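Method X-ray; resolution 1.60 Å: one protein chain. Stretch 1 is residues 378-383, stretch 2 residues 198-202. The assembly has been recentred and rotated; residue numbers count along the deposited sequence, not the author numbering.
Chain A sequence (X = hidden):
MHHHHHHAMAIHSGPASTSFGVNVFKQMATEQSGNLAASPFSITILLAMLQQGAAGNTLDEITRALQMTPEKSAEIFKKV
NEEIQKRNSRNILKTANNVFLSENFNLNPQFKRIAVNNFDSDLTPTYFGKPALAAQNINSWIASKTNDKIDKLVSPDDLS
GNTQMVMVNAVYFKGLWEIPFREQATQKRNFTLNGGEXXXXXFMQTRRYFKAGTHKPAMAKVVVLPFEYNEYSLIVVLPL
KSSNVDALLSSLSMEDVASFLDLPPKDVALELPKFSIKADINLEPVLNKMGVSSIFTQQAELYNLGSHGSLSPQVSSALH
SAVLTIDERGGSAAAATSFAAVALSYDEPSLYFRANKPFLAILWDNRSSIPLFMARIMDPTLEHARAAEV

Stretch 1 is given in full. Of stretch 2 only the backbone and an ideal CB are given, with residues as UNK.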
ATOM      1  N   MET A 378      13.334  -7.326   4.574  1.00 21.09           N
ATOM      2  CA  MET A 378      14.418  -7.775   5.441  1.00 22.34           C
ATOM      3  C   MET A 378      14.696  -9.262   5.321  1.00 24.91           C
ATOM      4  O   MET A 378      15.809  -9.697   5.637  1.00 26.73           O
ATOM      5  CB  MET A 378      14.123  -7.479   6.917  1.00 23.20           C
ATOM      6  CG  MET A 378      13.847  -6.030   7.251  1.00 29.30           C
ATOM      7  SD  MET A 378      15.061  -4.825   6.612  1.00 29.78           S
ATOM      8  CE  MET A 378      16.485  -4.953   7.781  1.00 50.09           C
ATOM      9  N   ASP A 379      13.701 -10.049   4.942  1.00 24.41           N
ATOM     10  CA  ASP A 379      13.824 -11.505   4.937  1.00 28.89           C
ATOM     11  C   ASP A 379      12.799 -12.050   3.952  1.00 27.28           C
ATOM     12  O   ASP A 379      11.621 -12.183   4.298  1.00 26.28           O
ATOM     13  CB  ASP A 379      13.584 -12.077   6.342  1.00 31.28           C
ATOM     14  CG  ASP A 379      13.814 -13.581   6.424  1.00 33.11           C
ATOM     15  OD1 ASP A 379      13.923 -14.236   5.364  1.00 28.51           O
ATOM     16  OD2 ASP A 379      13.877 -14.116   7.560  1.00 33.56           O
ATOM     17  N   PRO A 380      13.202 -12.374   2.722  1.00 25.50           N
ATOM     18  CA  PRO A 380      12.225 -12.822   1.723  1.00 22.51           C
ATOM     19  C   PRO A 380      11.654 -14.209   1.985  1.00 25.98           C
ATOM     20  O   PRO A 380      10.749 -14.619   1.248  1.00 30.29           O
ATOM     21  CB  PRO A 380      13.035 -12.799   0.417  1.00 22.90           C
ATOM     22  CG  PRO A 380      14.440 -13.086   0.869  1.00 22.99           C
ATOM     23  CD  PRO A 380      14.575 -12.347   2.187  1.00 28.30           C
ATOM     24  N   THR A 381      12.154 -14.944   2.984  1.00 25.88           N
ATOM     25  CA  THR A 381      11.644 -16.278   3.278  1.00 29.71           C
ATOM     26  C   THR A 381      10.412 -16.249   4.169  1.00 32.71           C
ATOM     27  O   THR A 381       9.795 -17.298   4.381  1.00 36.00           O
ATOM     28  CB  THR A 381      12.723 -17.141   3.946  1.00 33.12           C
ATOM     29  OG1 THR A 381      12.983 -16.670   5.281  1.00 33.23           O
ATOM     30  CG2 THR A 381      14.010 -17.100   3.142  1.00 31.95           C
ATOM     31  N   LEU A 382      10.051 -15.085   4.696  1.00 28.98           N
ATOM     32  CA  LEU A 382       8.929 -14.945   5.609  1.00 31.85           C
ATOM     33  C   LEU A 382       7.803 -14.207   4.910  1.00 30.65           C
ATOM     34  O   LEU A 382       8.033 -13.193   4.242  1.00 32.52           O
ATOM     35  CB  LEU A 382       9.345 -14.191   6.877  1.00 35.56           C
ATOM     36  CG  LEU A 382      10.403 -14.925   7.704  1.00 41.75           C
ATOM     37  CD1 LEU A 382      10.863 -14.090   8.885  1.00 49.23           C
ATOM     38  CD2 LEU A 382       9.876 -16.267   8.170  1.00 37.86           C
ATOM     39  N   GLU A 383       6.588 -14.720   5.068  1.00 28.64           N
ATOM     40  CA  GLU A 383       5.437 -14.156   4.379  1.00 28.85           C
ATOM     41  C   GLU A 383       4.744 -13.038   5.149  1.00 37.54           C
ATOM     42  O   GLU A 383       3.874 -12.376   4.579  1.00 37.24           O
ATOM     43  CB  GLU A 383       4.420 -15.262   4.075  1.00 43.62           C
ATOM     44  CG  GLU A 383       5.014 -16.426   3.308  1.00 56.37           C
ATOM     45  CD  GLU A 383       3.985 -17.171   2.487  1.00 67.79           C
ATOM     46  OE1 GLU A 383       2.813 -17.240   2.917  1.00 71.72           O
ATOM     47  OE2 GLU A 383       4.350 -17.681   1.405  1.00 72.82           O
ATOM     48  N   UNK A 198      22.476 -15.990   7.817  1.00 39.29           N
ATOM     49  CA  UNK A 198      22.308 -16.447   6.440  1.00 38.74           C
ATOM     50  C   UNK A 198      21.080 -17.343   6.329  1.00 37.62           C
ATOM     51  O   UNK A 198      20.867 -18.220   7.175  1.00 38.40           O
ATOM     52  CB  UNK A 198      23.556 -17.191   5.961  1.00 38.74           C
ATOM     53  N   UNK A 199      20.290 -17.140   5.274  1.00 35.87           N
ATOM     54  CA  UNK A 199      19.107 -17.949   4.988  1.00 35.84           C
ATOM     55  C   UNK A 199      19.019 -18.248   3.498  1.00 34.99           C
ATOM     56  O   UNK A 199      19.185 -17.345   2.668  1.00 38.05           O
ATOM     57  CB  UNK A 199      17.838 -17.239   5.464  1.00 35.84           C
ATOM     58  N   UNK A 200      18.691 -19.501   3.170  1.00 34.82           N
ATOM     59  CA  UNK A 200      18.473 -19.891   1.778  1.00 29.33           C
ATOM     60  C   UNK A 200      17.220 -19.221   1.241  1.00 31.44           C
ATOM     61  O   UNK A 200      16.172 -19.227   1.899  1.00 37.29           O
ATOM     62  CB  UNK A 200      18.362 -21.411   1.649  1.00 29.33           C
ATOM     63  N   UNK A 201      17.324 -18.642   0.043  1.00 28.95           N
ATOM     64  CA  UNK A 201      16.179 -18.070  -0.652  1.00 27.62           C
ATOM     65  C   UNK A 201      16.243 -18.454  -2.127  1.00 30.97           C
ATOM     66  O   UNK A 201      17.292 -18.859  -2.650  1.00 27.79           O
ATOM     67  CB  UNK A 201      16.142 -16.549  -0.487  1.00 27.62           C
ATOM     68  N   UNK A 202      15.097 -18.340  -2.793  1.00 29.29           N
ATOM     69  CA  UNK A 202      14.967 -18.659  -4.215  1.00 27.52           C
ATOM     70  C   UNK A 202      15.157 -17.396  -5.045  1.00 29.77           C
ATOM     71  O   UNK A 202      14.276 -16.532  -5.093  1.00 31.88           O
ATOM     72  CB  UNK A 202      13.607 -19.295  -4.510  1.00 27.52           C
TER

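Stretch 2 is an extended strand, and its CA-to-CB bonds at 199 and 201 point toward stretch 1, whereas that at 200 points away. Stretch 1 meets it with a type I beta turn running from Asp 379 to Leu 382. Within this turn Asp 379 OD1 accepts hydrogen bonds from Thr 381 OG1 at 2.6 Å and from the backbone N of Thr 381 at 3.0 Å, which leaves OD2 of the same carboxylate free of partners inside the turn.

Position 198 has nothing of stretch 1 within 5.5 Å of its ideal CB. Stretch 1 places no demand on it, and many side chains would fit. The residue is Lys 198, which makes no contact with the turn.

At position 199 the ideal CB lies 4.5 Å from Thr 381 CG2 and 4.9 Å from Asp 379 OD1, so a side chain leaving here starts beside the threonine and near a carboxylate. The negative charge favours a basic residue, lysine or arginine; a long neutral donor such as glutamine could also serve, but an acidic side chain would meet like charge. OD2 lies farther from this CB than OD1, which favours length. The deposited residue is Lys 199. With chi1 at -80° and chi2 to chi4 all t, its chain is extended and passes Thr 381, Lys 199 CD coming within 3.5 Å of Thr 381 OG1. Its NZ then forms a salt bridge, also a hydrogen bond, with Asp 379 OD2 at 2.7 Å. A weak hydrogen bond runs from NZ to Thr 381 OG1 at 3.5 Å. The aspartate thus braces the turn through one oxygen and holds the strand through the other.

At position 200 the CB turns away, so stretch 1 leaves the choice open; a beta-branched residue would suit the extended backbone. It is Val 200, whose contact is made by the backbone: its O lies 3.3 Å from Thr 381 CG2.

Position 201 faces the turn again, its ideal CB 4.1 Å from Pro 380 CG and 4.2 Å from Thr 381 CG2. These carbons offer an apolar surface already at contact distance, favouring a small apolar residue, although serine or glycine is conceivable. Ala 201 occupies the site, and its methyl packs against the proline ring.

Position 202 lies beyond the turn, with open space toward stretch 1 and little to discriminate among residues. Ser 202 is found there, without contact.

Stretch 2 (198-202) KKVAS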
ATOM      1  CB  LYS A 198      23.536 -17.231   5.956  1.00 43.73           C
ATOM      2  CG  LYS A 198      24.844 -16.458   5.839  1.00 51.13           C
ATOM      3  CD  LYS A 198      26.035 -17.418   5.636  1.00 48.72           C
ATOM      4  CE  LYS A 198      26.376 -17.621   4.147  1.00 50.27           C
ATOM      5  NZ  LYS A 198      27.368 -18.732   3.851  1.00 49.51           N
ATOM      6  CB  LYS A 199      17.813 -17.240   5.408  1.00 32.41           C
ATOM      7  CG  LYS A 199      17.462 -17.311   6.881  1.00 36.91           C
ATOM      8  CD  LYS A 199      15.954 -17.072   7.046  1.00 39.35           C
ATOM      9  CE  LYS A 199      15.531 -16.938   8.496  1.00 46.58           C
ATOM     10  NZ  LYS A 199      14.084 -16.592   8.597  1.00 43.75           N
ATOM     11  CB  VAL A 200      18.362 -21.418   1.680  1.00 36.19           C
ATOM     12  CG1 VAL A 200      17.771 -21.836   0.340  1.00 42.95           C
ATOM     13  CG2 VAL A 200      19.721 -22.034   1.892  1.00 45.46           C
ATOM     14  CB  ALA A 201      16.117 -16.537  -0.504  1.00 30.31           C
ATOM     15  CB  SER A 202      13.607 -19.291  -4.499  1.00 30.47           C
ATOM     16  OG  SER A 202      13.518 -20.573  -3.908  1.00 34.14           O
TER
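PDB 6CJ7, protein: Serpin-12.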